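PDB 5XDE: thermophilic dibenzothiophene desulfurization enzyme C from Paenibacillus sp. A11-2, which probably oxidises dibenzothiophene to its sulfoxide and then its sulfone, as a monooxygenase using reduced FMN and molecular oxygen. Local coordinates for residues A48-G53 and R119-L124; T256-G261 and R383-H388; H272-H277 and E361-R366. All blocks are in the same frame, centred on the assembly; numbering follows the deposited sequence.

Interaction 1: A48-G53 and R119-L124; sequences AIRRSG and RERWFL
Arg50 and Arg121 carry this contact, their side chains running across one another at about a right angle. Extended from CG to NE, the Arg50 chain passes the Arg121 carbonyl with CG and CD, and its NE gives that oxygen a weak, bent hydrogen bond (Arg50 NE to Arg121 O 3.2 Å, 131° at the hydrogen). The oxygen lies at the edge of the Arg50 guanidinium, whereas Phe123 CB sits over one face, 3.6 Å from Arg50 NH1. Arg121 answers by turning one guanidinium face to the helix. A bend at chi3 (-54°) brings this group over Arg50 CB, which is 3.7 Å from Arg121 NE, and over the backbone N of Arg51. Its NH1 then meets Arg51 CG at 3.4 Å, and a water in the plane of each guanidinium bridges the two, accepting from Arg51 NH1 and Arg121 NH2 at 2.9 Å each. At the buried end, Ile49 CG2 approaches the Phe123 ring obliquely, 3.8 Å from Phe123 CE2.

The second shell is acidic around Arg50. Asp166 OD2 forms a salt bridge with Arg50 NH1 and also accepts from Phe123 N, while Asp164 and Asp47 pair with Arg50 NH2. Arg46 adds a cation-pi contact to Phe123, and Phe28 of helix 16-38 packs on Ile49. The contact thus joins helix 43-52 to the turn, with positive phi at Arg121, that leads from helix 107-120 into strand 124-127, in the helical N-terminal part of an acyl-CoA dehydrogenase-like fold.

Three carboxylates and a carbonyl gather round Arg50, which probably stabilises its positive charge and fixes the rotation of its guanidinium; the Arg121 guanidinium, by contrast, rests one face on the helix and shares a water with Arg51.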
loop_
_atom_site.group_PDB
_atom_site.type_symbol
_atom_site.label_atom_id
_atom_site.label_comp_id
_atom_site.label_asym_id
_atom_site.label_seq_id
_atom_site.Cartn_x
_atom_site.Cartn_y
_atom_site.Cartn_z
ATOM N N ALA A 48 4.903 32.444 -25.720
ATOM C CA ALA A 48 5.399 31.369 -26.569
ATOM C C ALA A 48 4.274 30.408 -26.944
ATOM O O ALA A 48 4.213 29.912 -28.076
ATOM C CB ALA A 48 6.542 30.635 -25.862
ATOM N N ILE A 49 3.371 30.131 -26.004
ATOM C CA ILE A 49 2.241 29.276 -26.330
ATOM C C ILE A 49 1.333 29.966 -27.346
ATOM O O ILE A 49 0.841 29.325 -28.284
ATOM C CB ILE A 49 1.505 28.879 -25.039
ATOM C CG1 ILE A 49 2.372 27.895 -24.245
ATOM C CG2 ILE A 49 0.140 28.266 -25.330
ATOM C CD1 ILE A 49 1.782 27.572 -22.891
ATOM N N ARG A 50 1.125 31.284 -27.199
ATOM C CA ARG A 50 0.372 32.035 -28.204
ATOM C C ARG A 50 1.023 31.918 -29.583
ATOM O O ARG A 50 0.344 31.659 -30.587
ATOM C CB ARG A 50 0.250 33.506 -27.783
ATOM C CG ARG A 50 -0.691 33.764 -26.608
ATOM C CD ARG A 50 -0.881 35.263 -26.358
ATOM N NE ARG A 50 -1.905 35.564 -25.354
ATOM C CZ ARG A 50 -1.665 35.776 -24.060
ATOM N NH1 ARG A 50 -2.664 36.054 -23.226
ATOM N NH2 ARG A 50 -0.423 35.703 -23.586
ATOM N N ARG A 51 2.350 32.100 -29.656
ATOM C CA ARG A 51 3.023 32.025 -30.955
ATOM C C ARG A 51 2.932 30.627 -31.561
ATOM O O ARG A 51 2.924 30.479 -32.788
ATOM C CB ARG A 51 4.499 32.442 -30.833
ATOM C CG ARG A 51 4.718 33.921 -30.497
ATOM C CD ARG A 51 6.193 34.340 -30.660
ATOM N NE ARG A 51 7.093 33.675 -29.713
ATOM C CZ ARG A 51 7.311 34.094 -28.473
ATOM N NH1 ARG A 51 6.690 35.165 -27.998
ATOM N NH2 ARG A 51 8.162 33.434 -27.699
ATOM N N SER A 52 2.835 29.594 -30.719
ATOM C CA SER A 52 2.849 28.219 -31.202
ATOM C C SER A 52 1.608 27.879 -32.014
ATOM O O SER A 52 1.652 26.972 -32.854
ATOM C CB SER A 52 2.966 27.251 -30.017
ATOM O OG SER A 52 1.691 27.014 -29.423
ATOM N N GLY A 53 0.497 28.575 -31.777
ATOM C CA GLY A 53 -0.763 28.232 -32.403
ATOM C C GLY A 53 -1.548 27.143 -31.701
ATOM O O GLY A 53 -2.718 26.925 -32.041
ATOM N N ARG A 119 -6.654 35.380 -34.397
ATOM C CA ARG A 119 -5.890 36.586 -34.718
ATOM C C ARG A 119 -5.352 37.258 -33.460
ATOM O O ARG A 119 -4.213 37.748 -33.450
ATOM C CB ARG A 119 -6.759 37.572 -35.503
ATOM C CG ARG A 119 -6.624 37.467 -37.005
ATOM C CD ARG A 119 -7.665 38.329 -37.732
ATOM N NE ARG A 119 -7.257 39.717 -37.954
ATOM C CZ ARG A 119 -7.875 40.537 -38.805
ATOM N NH1 ARG A 119 -8.916 40.100 -39.506
ATOM N NH2 ARG A 119 -7.465 41.790 -38.959
ATOM N N GLU A 120 -6.156 37.314 -32.399
ATOM C CA GLU A 120 -5.721 37.918 -31.150
ATOM C C GLU A 120 -4.994 36.925 -30.248
ATOM O O GLU A 120 -4.445 37.338 -29.222
ATOM C CB GLU A 120 -6.920 38.529 -30.427
ATOM C CG GLU A 120 -7.576 39.644 -31.233
ATOM C CD GLU A 120 -8.721 40.338 -30.509
ATOM O OE1 GLU A 120 -9.132 39.884 -29.417
ATOM O OE2 GLU A 120 -9.225 41.349 -31.045
ATOM N N ARG A 121 -4.946 35.649 -30.637
ATOM C CA ARG A 121 -4.240 34.598 -29.886
ATOM C C ARG A 121 -4.759 34.497 -28.447
ATOM O O ARG A 121 -4.004 34.534 -27.472
ATOM C CB ARG A 121 -2.724 34.829 -29.930
ATOM C CG ARG A 121 -2.264 35.274 -31.322
ATOM C CD ARG A 121 -0.739 35.239 -31.501
ATOM N NE ARG A 121 -0.023 35.990 -30.477
ATOM C CZ ARG A 121 1.296 36.163 -30.509
ATOM N NH1 ARG A 121 1.996 35.664 -31.518
ATOM N NH2 ARG A 121 1.899 36.845 -29.551
ATOM N N TRP A 122 -6.077 34.353 -28.319
ATOM C CA TRP A 122 -6.707 34.230 -27.011
ATOM C C TRP A 122 -6.138 33.073 -26.194
ATOM O O TRP A 122 -6.049 31.938 -26.671
ATOM C CB TRP A 122 -8.205 34.009 -27.174
ATOM C CG TRP A 122 -8.967 35.206 -27.616
ATOM C CD1 TRP A 122 -8.470 36.433 -27.957
ATOM C CD2 TRP A 122 -10.385 35.276 -27.799
ATOM N NE1 TRP A 122 -9.503 37.271 -28.326
ATOM C CE2 TRP A 122 -10.687 36.584 -28.235
ATOM C CE3 TRP A 122 -11.428 34.366 -27.616
ATOM C CZ2 TRP A 122 -11.995 37.003 -28.500
ATOM C CZ3 TRP A 122 -12.734 34.785 -27.883
ATOM C CH2 TRP A 122 -13.000 36.089 -28.316
ATOM N N PHE A 123 -5.808 33.370 -24.942
ATOM C CA PHE A 123 -5.432 32.390 -23.931
ATOM C C PHE A 123 -6.496 32.548 -22.849
ATOM O O PHE A 123 -6.558 33.584 -22.176
ATOM C CB PHE A 123 -4.004 32.675 -23.433
ATOM C CG PHE A 123 -3.292 31.500 -22.802
ATOM C CD1 PHE A 123 -3.965 30.590 -22.004
ATOM C CD2 PHE A 123 -1.927 31.331 -23.001
ATOM C CE1 PHE A 123 -3.283 29.525 -21.417
ATOM C CE2 PHE A 123 -1.230 30.268 -22.420
ATOM C CZ PHE A 123 -1.915 29.362 -21.623
ATOM N N LEU A 124 -7.386 31.560 -22.724
ATOM C CA LEU A 124 -8.601 31.753 -21.948
ATOM C C LEU A 124 -8.355 31.514 -20.466
ATOM O O LEU A 124 -7.585 30.626 -20.086
ATOM C CB LEU A 124 -9.708 30.818 -22.443
ATOM C CG LEU A 124 -10.125 31.004 -23.904
ATOM C CD1 LEU A 124 -11.199 30.000 -24.278
ATOM C CD2 LEU A 124 -10.642 32.412 -24.161
HETATM O O HOH W 1 4.764 37.111 -29.051
#

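Interaction 2: T256-G261 and R383-H388; sequences THLYLG and RTHTLH. With FMN (flavin mononucleotide), chain E.
The hydroxyl of Tyr259 meets the ring of His385 at its edge, near the imidazole plane, in a short hydrogen bond (Tyr259 OH to His385 ND1 2.7 Å). The two rings are steeply inclined, with planes 73° apart, in an oblique pairing. His385 reaches this position with CG anti to its backbone N (chi1 -162°), which sends the imidazole toward helix 247-276 and brings ND1 to the phenol. The far nitrogen of the same ring is touched obliquely by Leu258 CD1, 3.6 Å from His385 NE2.

Thr386 covers one face of the tyrosine ring. With chi1 at 49° its OG1 lies between backbone N and carbonyl carbon, where it bonds to Ala382 O of the preceding turn, and this places the methyl CG2 over the phenol. Thr386 CG2 stands almost above the ring centre, 3.8 Å from the centroid of Tyr259, a CH-pi contact. A water at the ring edge bonds to Tyr259 OH at 2.8 Å and more weakly to Thr386 O.

Both segments belong to the helical C-terminal domain of the acyl-CoA dehydrogenase fold, and toward the end of segment 383-388 a type I turn from His385 to His388 brings His388 against the FMN of chain E. His388 turns one imidazole face to the ribityl chain of this flavin, with His388 CE1 3.0 Å from FMN O2'. Its CD2 lies 3.3 Å from FMN C9A, and its carbonyl accepts a hydrogen bond from FMN O4'. Phe255 packs edge-to-face with His385, while the second subunit completes the site with Ala365 N and Arg366 NH1. His385 CD2 approaches the flavin methyl C7M at 3.9 Å.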
loop_
_atom_site.group_PDB
_atom_site.type_symbol
_atom_site.label_atom_id
_atom_site.label_comp_id
_atom_site.label_asym_id
_atom_site.label_seq_id
_atom_site.Cartn_x
_atom_site.Cartn_y
_atom_site.Cartn_z
ATOM N N THR A 256 -6.495 14.673 -15.211
ATOM C CA THR A 256 -5.808 13.384 -15.231
ATOM C C THR A 256 -4.510 13.465 -16.031
ATOM O O THR A 256 -3.481 12.901 -15.636
ATOM C CB THR A 256 -6.735 12.312 -15.813
ATOM O OG1 THR A 256 -7.928 12.229 -15.020
ATOM C CG2 THR A 256 -6.065 10.970 -15.821
ATOM N N HIS A 257 -4.535 14.171 -17.161
ATOM C CA HIS A 257 -3.347 14.220 -17.994
ATOM C C HIS A 257 -2.282 15.130 -17.389
ATOM O O HIS A 257 -1.090 14.928 -17.650
ATOM C CB HIS A 257 -3.714 14.654 -19.423
ATOM C CG HIS A 257 -4.228 13.531 -20.275
ATOM N ND1 HIS A 257 -5.508 13.035 -20.154
ATOM C CD2 HIS A 257 -3.620 12.774 -21.220
ATOM C CE1 HIS A 257 -5.669 12.024 -20.992
ATOM N NE2 HIS A 257 -4.539 11.842 -21.648
ATOM N N LEU A 258 -2.681 16.118 -16.578
ATOM C CA LEU A 258 -1.696 16.871 -15.801
ATOM C C LEU A 258 -0.965 15.961 -14.833
ATOM O O LEU A 258 0.262 16.024 -14.709
ATOM C CB LEU A 258 -2.352 17.996 -15.009
ATOM C CG LEU A 258 -3.057 19.143 -15.713
ATOM C CD1 LEU A 258 -3.532 20.144 -14.643
ATOM C CD2 LEU A 258 -2.094 19.791 -16.690
ATOM N N TYR A 259 -1.716 15.124 -14.108
ATOM C CA TYR A 259 -1.081 14.227 -13.149
ATOM C C TYR A 259 -0.190 13.210 -13.853
ATOM O O TYR A 259 0.911 12.907 -13.368
ATOM C CB TYR A 259 -2.147 13.536 -12.284
ATOM C CG TYR A 259 -3.081 14.496 -11.598
ATOM C CD1 TYR A 259 -2.731 15.831 -11.399
ATOM C CD2 TYR A 259 -4.331 14.083 -11.160
ATOM C CE1 TYR A 259 -3.586 16.717 -10.798
ATOM C CE2 TYR A 259 -5.203 14.964 -10.552
ATOM C CZ TYR A 259 -4.835 16.276 -10.368
ATOM O OH TYR A 259 -5.714 17.138 -9.759
ATOM N N LEU A 260 -0.630 12.671 -15.004
ATOM C CA LEU A 260 0.224 11.720 -15.705
ATOM C C LEU A 260 1.456 12.393 -16.292
ATOM O O LEU A 260 2.515 11.770 -16.370
ATOM C CB LEU A 260 -0.555 11.000 -16.810
ATOM C CG LEU A 260 -1.726 10.162 -16.291
ATOM C CD1 LEU A 260 -2.412 9.489 -17.464
ATOM C CD2 LEU A 260 -1.260 9.134 -15.233
ATOM N N GLY A 261 1.334 13.645 -16.737
ATOM C CA GLY A 261 2.510 14.344 -17.238
ATOM C C GLY A 261 3.520 14.615 -16.136
ATOM O O GLY A 261 4.725 14.395 -16.309
ATOM N N ARG A 383 0.980 17.517 -5.246
ATOM C CA ARG A 383 0.299 17.575 -3.957
ATOM C C ARG A 383 -0.672 18.747 -3.878
ATOM O O ARG A 383 -1.721 18.644 -3.220
ATOM C CB ARG A 383 1.332 17.648 -2.826
ATOM C CG ARG A 383 0.726 17.723 -1.409
ATOM C CD ARG A 383 0.037 16.416 -0.953
ATOM N NE ARG A 383 -1.233 16.174 -1.656
ATOM C CZ ARG A 383 -1.978 15.082 -1.508
ATOM N NH1 ARG A 383 -1.606 14.120 -0.662
ATOM N NH2 ARG A 383 -3.089 14.936 -2.223
ATOM N N THR A 384 -0.348 19.868 -4.540
ATOM C CA THR A 384 -1.231 21.027 -4.508
ATOM C C THR A 384 -2.462 20.787 -5.368
ATOM O O THR A 384 -3.597 20.950 -4.905
ATOM C CB THR A 384 -0.469 22.279 -4.972
ATOM O OG1 THR A 384 0.563 22.586 -4.023
ATOM C CG2 THR A 384 -1.409 23.482 -5.101
ATOM N N HIS A 385 -2.256 20.352 -6.611
ATOM C CA HIS A 385 -3.360 20.291 -7.556
ATOM C C HIS A 385 -4.345 19.184 -7.204
ATOM O O HIS A 385 -5.561 19.363 -7.349
ATOM C CB HIS A 385 -2.835 20.089 -8.968
ATOM C CG HIS A 385 -3.834 20.444 -10.022
ATOM N ND1 HIS A 385 -4.934 19.661 -10.300
ATOM C CD2 HIS A 385 -3.911 21.512 -10.852
ATOM C CE1 HIS A 385 -5.644 20.231 -11.258
ATOM N NE2 HIS A 385 -5.040 21.352 -11.618
ATOM N N THR A 386 -3.838 18.032 -6.751
ATOM C CA THR A 386 -4.691 16.860 -6.554
ATOM C C THR A 386 -5.755 17.097 -5.513
ATOM O O THR A 386 -6.669 16.274 -5.384
ATOM C CB THR A 386 -3.878 15.644 -6.116
ATOM O OG1 THR A 386 -3.015 16.022 -5.037
ATOM C CG2 THR A 386 -3.095 15.067 -7.275
ATOM N N LEU A 387 -5.612 18.143 -4.719
ATOM C CA LEU A 387 -6.633 18.547 -3.775
ATOM C C LEU A 387 -7.730 19.371 -4.447
ATOM O O LEU A 387 -8.628 19.856 -3.750
ATOM C CB LEU A 387 -5.981 19.328 -2.633
ATOM C CG LEU A 387 -4.773 18.631 -1.974
ATOM C CD1 LEU A 387 -4.023 19.565 -1.056
ATOM C CD2 LEU A 387 -5.225 17.390 -1.207
ATOM N N HIS A 388 -7.664 19.515 -5.780
ATOM C CA HIS A 388 -8.633 20.307 -6.537
ATOM C C HIS A 388 -10.061 19.924 -6.171
ATOM O O HIS A 388 -10.897 20.785 -5.878
ATOM C CB HIS A 388 -8.392 20.112 -8.040
ATOM C CG HIS A 388 -9.142 21.074 -8.910
ATOM N ND1 HIS A 388 -10.466 20.892 -9.251
ATOM C CD2 HIS A 388 -8.747 22.216 -9.524
ATOM C CE1 HIS A 388 -10.858 21.890 -10.027
ATOM N NE2 HIS A 388 -9.835 22.706 -10.206
HETATM N N1 FMN E . -11.668 26.352 -9.389
HETATM C C2 FMN E . -12.228 26.938 -10.507
HETATM O O2 FMN E . -13.435 27.177 -10.509
HETATM N N3 FMN E . -11.438 27.247 -11.606
HETATM C C4 FMN E . -10.081 26.972 -11.584
HETATM O O4 FMN E . -9.383 27.262 -12.565
HETATM C C4A FMN E . -9.514 26.383 -10.447
HETATM N N5 FMN E . -8.161 26.106 -10.412
HETATM C C5A FMN E . -7.600 25.517 -9.295
HETATM C C6 FMN E . -6.230 25.243 -9.273
HETATM C C7 FMN E . -5.634 24.650 -8.163
HETATM C C7M FMN E . -4.147 24.376 -8.193
HETATM C C8 FMN E . -6.434 24.338 -7.062
HETATM C C8M FMN E . -5.866 23.707 -5.827
HETATM C C9 FMN E . -7.801 24.617 -7.080
HETATM C C9A FMN E . -8.400 25.210 -8.192
HETATM N N10 FMN E . -9.771 25.464 -8.225
HETATM C C10 FMN E . -10.315 26.069 -9.347
HETATM C "C1'" FMN E . -10.655 25.196 -7.020
HETATM C "C2'" FMN E . -11.099 23.780 -6.698
HETATM O "O2'" FMN E . -11.980 23.332 -7.707
HETATM C "C3'" FMN E . -11.817 23.764 -5.336
HETATM O "O3'" FMN E . -12.839 24.740 -5.339
HETATM C "C4'" FMN E . -10.894 24.049 -4.143
HETATM O "O4'" FMN E . -9.708 23.312 -4.298
HETATM C "C5'" FMN E . -11.551 23.725 -2.794
HETATM O "O5'" FMN E . -10.632 23.887 -1.724
HETATM P P FMN E . -10.813 23.111 -0.309
HETATM O O1P FMN E . -10.429 21.649 -0.500
HETATM O O2P FMN E . -9.937 23.734 0.765
HETATM O O3P FMN E . -12.254 23.219 0.139
HETATM O O HOH W 2 -8.137 16.946 -8.386
#

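Interaction 3: H272-H277 and E361-R366; sequences HYSRSH and EAMGAR. With FMN (flavin mononucleotide), chain H.
The Tyr273 ring lies between Met363 SD, obliquely off one face, and His277 CB of its own segment, over the centre of the other, while Met363 O sits at the edge, near the ring plane, 3.4 Å from Tyr273 CE1. The sulfur, 4.5 Å from the ring centroid, makes a Met-aromatic contact, backed by Met363 CB against Tyr273 CD1 at 3.6 Å. The setting is the phosphate end of the site of the chain H FMN in the acyl-CoA dehydrogenase fold, where the end of helix 247-276 meets the loop after helix 360-363.

The Arg366 guanidinium, its plane 67° from the Tyr273 ring, has Tyr273 OH over one face and oxygens at its edge. O1P of this FMN lies in plane and takes a nearly straight bond from Arg366 NE (3.0 Å, 168°). Further along the same edge, Arg366 NH2 donates to His277 O at 2.9 Å in a bent bond (135°), the oxygen lying somewhat out of the guanidinium plane, and a water joins that same oxygen to Arg366 NH1. A bend at chi3 turns the Arg366 chain so that NE serves the phosphate and NH2 the helix end.

Gly364, with positive phi, turns the chain at the phosphate, letting Ala365 N bond FMN O3P and Arg366 N bond FMN O1P at the start of helix 366-369. Arg279 also binds this FMN, as do Ser129, Ser160 and Tyr413 of the second subunit. A second water accepts from Tyr273 OH and donates to Met363 O and, at 2.6 Å, to FMN O1P.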
loop_
_atom_site.group_PDB
_atom_site.type_symbol
_atom_site.label_atom_id
_atom_site.label_comp_id
_atom_site.label_asym_id
_atom_site.label_seq_id
_atom_site.Cartn_x
_atom_site.Cartn_y
_atom_site.Cartn_z
ATOM N N HIS A 272 17.385 10.139 -14.899
ATOM C CA HIS A 272 18.604 10.807 -15.337
ATOM C C HIS A 272 19.563 11.000 -14.168
ATOM O O HIS A 272 20.777 10.797 -14.312
ATOM C CB HIS A 272 18.288 12.149 -15.990
ATOM C CG HIS A 272 19.508 12.838 -16.513
ATOM N ND1 HIS A 272 20.191 12.394 -17.627
ATOM C CD2 HIS A 272 20.207 13.897 -16.038
ATOM C CE1 HIS A 272 21.241 13.169 -17.834
ATOM N NE2 HIS A 272 21.276 14.088 -16.884
ATOM N N TYR A 273 19.041 11.391 -13.003
ATOM C CA TYR A 273 19.896 11.516 -11.827
ATOM C C TYR A 273 20.518 10.176 -11.462
ATOM O O TYR A 273 21.722 10.084 -11.203
ATOM C CB TYR A 273 19.107 12.084 -10.646
ATOM C CG TYR A 273 19.953 12.288 -9.410
ATOM C CD1 TYR A 273 20.307 11.222 -8.593
ATOM C CD2 TYR A 273 20.400 13.558 -9.064
ATOM C CE1 TYR A 273 21.096 11.414 -7.459
ATOM C CE2 TYR A 273 21.170 13.764 -7.936
ATOM C CZ TYR A 273 21.515 12.700 -7.139
ATOM O OH TYR A 273 22.296 12.941 -6.027
ATOM N N SER A 274 19.709 9.119 -11.417
ATOM C CA SER A 274 20.236 7.817 -11.023
ATOM C C SER A 274 21.342 7.359 -11.963
ATOM O O SER A 274 22.344 6.782 -11.519
ATOM C CB SER A 274 19.113 6.786 -10.984
ATOM O OG SER A 274 18.223 7.066 -9.922
ATOM N N ARG A 275 21.179 7.608 -13.266
ATOM C CA ARG A 275 22.156 7.122 -14.239
ATOM C C ARG A 275 23.492 7.833 -14.098
ATOM O O ARG A 275 24.541 7.237 -14.367
ATOM C CB ARG A 275 21.617 7.283 -15.663
ATOM C CG ARG A 275 20.580 6.231 -16.038
ATOM C CD ARG A 275 20.265 6.264 -17.527
ATOM N NE ARG A 275 19.602 7.502 -17.888
ATOM C CZ ARG A 275 18.288 7.630 -18.052
ATOM N NH1 ARG A 275 17.781 8.811 -18.369
ATOM N NH2 ARG A 275 17.483 6.582 -17.922
ATOM N N SER A 276 23.483 9.088 -13.657
ATOM C CA SER A 276 24.690 9.897 -13.702
ATOM C C SER A 276 25.280 10.235 -12.343
ATOM O O SER A 276 26.468 10.566 -12.284
ATOM C CB SER A 276 24.425 11.201 -14.468
ATOM O OG SER A 276 23.408 11.972 -13.847
ATOM N N HIS A 277 24.512 10.138 -11.253
ATOM C CA HIS A 277 24.961 10.700 -9.979
ATOM C C HIS A 277 24.830 9.773 -8.779
ATOM O O HIS A 277 25.568 9.929 -7.795
ATOM C CB HIS A 277 24.201 11.991 -9.695
ATOM C CG HIS A 277 24.408 13.029 -10.746
ATOM N ND1 HIS A 277 23.368 13.686 -11.363
ATOM C CD2 HIS A 277 25.543 13.502 -11.312
ATOM C CE1 HIS A 277 23.853 14.532 -12.255
ATOM N NE2 HIS A 277 25.170 14.439 -12.244
ATOM N N GLU A 361 14.070 7.662 -2.901
ATOM C CA GLU A 361 14.728 6.464 -2.396
ATOM C C GLU A 361 15.542 5.761 -3.466
ATOM O O GLU A 361 16.445 4.988 -3.130
ATOM C CB GLU A 361 13.680 5.525 -1.794
ATOM C CG GLU A 361 12.956 6.177 -0.642
ATOM C CD GLU A 361 11.648 5.491 -0.321
ATOM O OE1 GLU A 361 11.653 4.239 -0.390
ATOM O OE2 GLU A 361 10.651 6.200 0.007
ATOM N N ALA A 362 15.253 6.015 -4.746
ATOM C CA ALA A 362 16.061 5.506 -5.841
ATOM C C ALA A 362 17.238 6.402 -6.170
ATOM O O ALA A 362 18.149 5.963 -6.877
ATOM C CB ALA A 362 15.211 5.331 -7.112
ATOM N N MET A 363 17.219 7.651 -5.719
ATOM C CA MET A 363 18.277 8.594 -6.053
ATOM C C MET A 363 19.304 8.737 -4.951
ATOM O O MET A 363 20.492 8.853 -5.256
ATOM C CB MET A 363 17.696 9.974 -6.372
ATOM C CG MET A 363 16.855 10.002 -7.648
ATOM S SD MET A 363 16.286 11.657 -8.051
ATOM C CE MET A 363 14.898 11.865 -6.947
ATOM N N GLY A 364 18.874 8.740 -3.698
ATOM C CA GLY A 364 19.775 8.867 -2.565
ATOM C C GLY A 364 19.724 10.249 -1.930
ATOM O O GLY A 364 19.082 11.180 -2.418
ATOM N N ALA A 365 20.475 10.367 -0.829
ATOM C CA ALA A 365 20.376 11.534 0.045
ATOM C C ALA A 365 20.825 12.828 -0.634
ATOM O O ALA A 365 20.268 13.901 -0.356
ATOM C CB ALA A 365 21.197 11.291 1.317
ATOM N N ARG A 366 21.837 12.769 -1.503
ATOM C CA ARG A 366 22.293 14.021 -2.092
ATOM C C ARG A 366 21.243 14.654 -2.996
ATOM O O ARG A 366 21.336 15.859 -3.281
ATOM C CB ARG A 366 23.612 13.809 -2.832
ATOM C CG ARG A 366 24.787 13.694 -1.869
ATOM C CD ARG A 366 26.002 13.142 -2.574
ATOM N NE ARG A 366 25.662 11.905 -3.267
ATOM C CZ ARG A 366 26.207 11.528 -4.416
ATOM N NH1 ARG A 366 27.125 12.295 -4.993
ATOM N NH2 ARG A 366 25.828 10.396 -4.994
HETATM N N1 FMN H . 27.010 11.472 7.787
HETATM C C2 FMN H . 27.921 11.599 8.816
HETATM O O2 FMN H . 28.921 10.885 8.809
HETATM N N3 FMN H . 27.693 12.501 9.838
HETATM C C4 FMN H . 26.564 13.287 9.838
HETATM O O4 FMN H . 26.402 14.095 10.757
HETATM C C4A FMN H . 25.636 13.158 8.801
HETATM N N5 FMN H . 24.509 13.938 8.785
HETATM C C5A FMN H . 23.601 13.811 7.744
HETATM C C6 FMN H . 22.460 14.608 7.756
HETATM C C7 FMN H . 21.520 14.509 6.730
HETATM C C7M FMN H . 20.301 15.397 6.777
HETATM C C8 FMN H . 21.740 13.588 5.711
HETATM C C8M FMN H . 20.767 13.429 4.581
HETATM C C9 FMN H . 22.882 12.788 5.704
HETATM C C9A FMN H . 23.832 12.896 6.716
HETATM N N10 FMN H . 24.955 12.079 6.741
HETATM C C10 FMN H . 25.872 12.252 7.766
HETATM C "C1'" FMN H . 25.298 11.168 5.579
HETATM C "C2'" FMN H . 25.099 9.676 5.432
HETATM O "O2'" FMN H . 26.001 9.057 6.321
HETATM C "C3'" FMN H . 25.457 9.258 3.985
HETATM O "O3'" FMN H . 26.830 9.518 3.729
HETATM C "C4'" FMN H . 24.660 9.965 2.874
HETATM O "O4'" FMN H . 23.321 10.116 3.299
HETATM C "C5'" FMN H . 24.686 9.180 1.554
HETATM O "O5'" FMN H . 24.379 9.993 0.424
HETATM P P FMN H . 23.836 9.337 -0.969
HETATM O O1P FMN H . 23.456 10.485 -1.886
HETATM O O2P FMN H . 24.947 8.516 -1.602
HETATM O O3P FMN H . 22.622 8.471 -0.647
HETATM O O HOH W 3 22.406 10.723 -4.304
HETATM O O HOH W 4 28.064 11.058 -7.207
#

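How the interactions relate
From the N terminus, interaction 1 closes first, joining helix 43-52 to the segment that leads from helix 107-120 into strand 124-127. The chain then runs through the sheet before helix 247-276 opens interaction 2, whose partner follows 121 intervening residues. Interaction 3 is nested inside that loop: it begins later on the same long helix and closes at 361-366, so helix 247-276 serves both, with centres about 24 Å apart. Interaction 1 stands apart; the nearest atoms of interactions 1 and 2 are about 11 Å apart. Interactions 2 and 3 meet different flavins, and each flavin is bound by residues of two subunits, so both contacts border sites built across the interface.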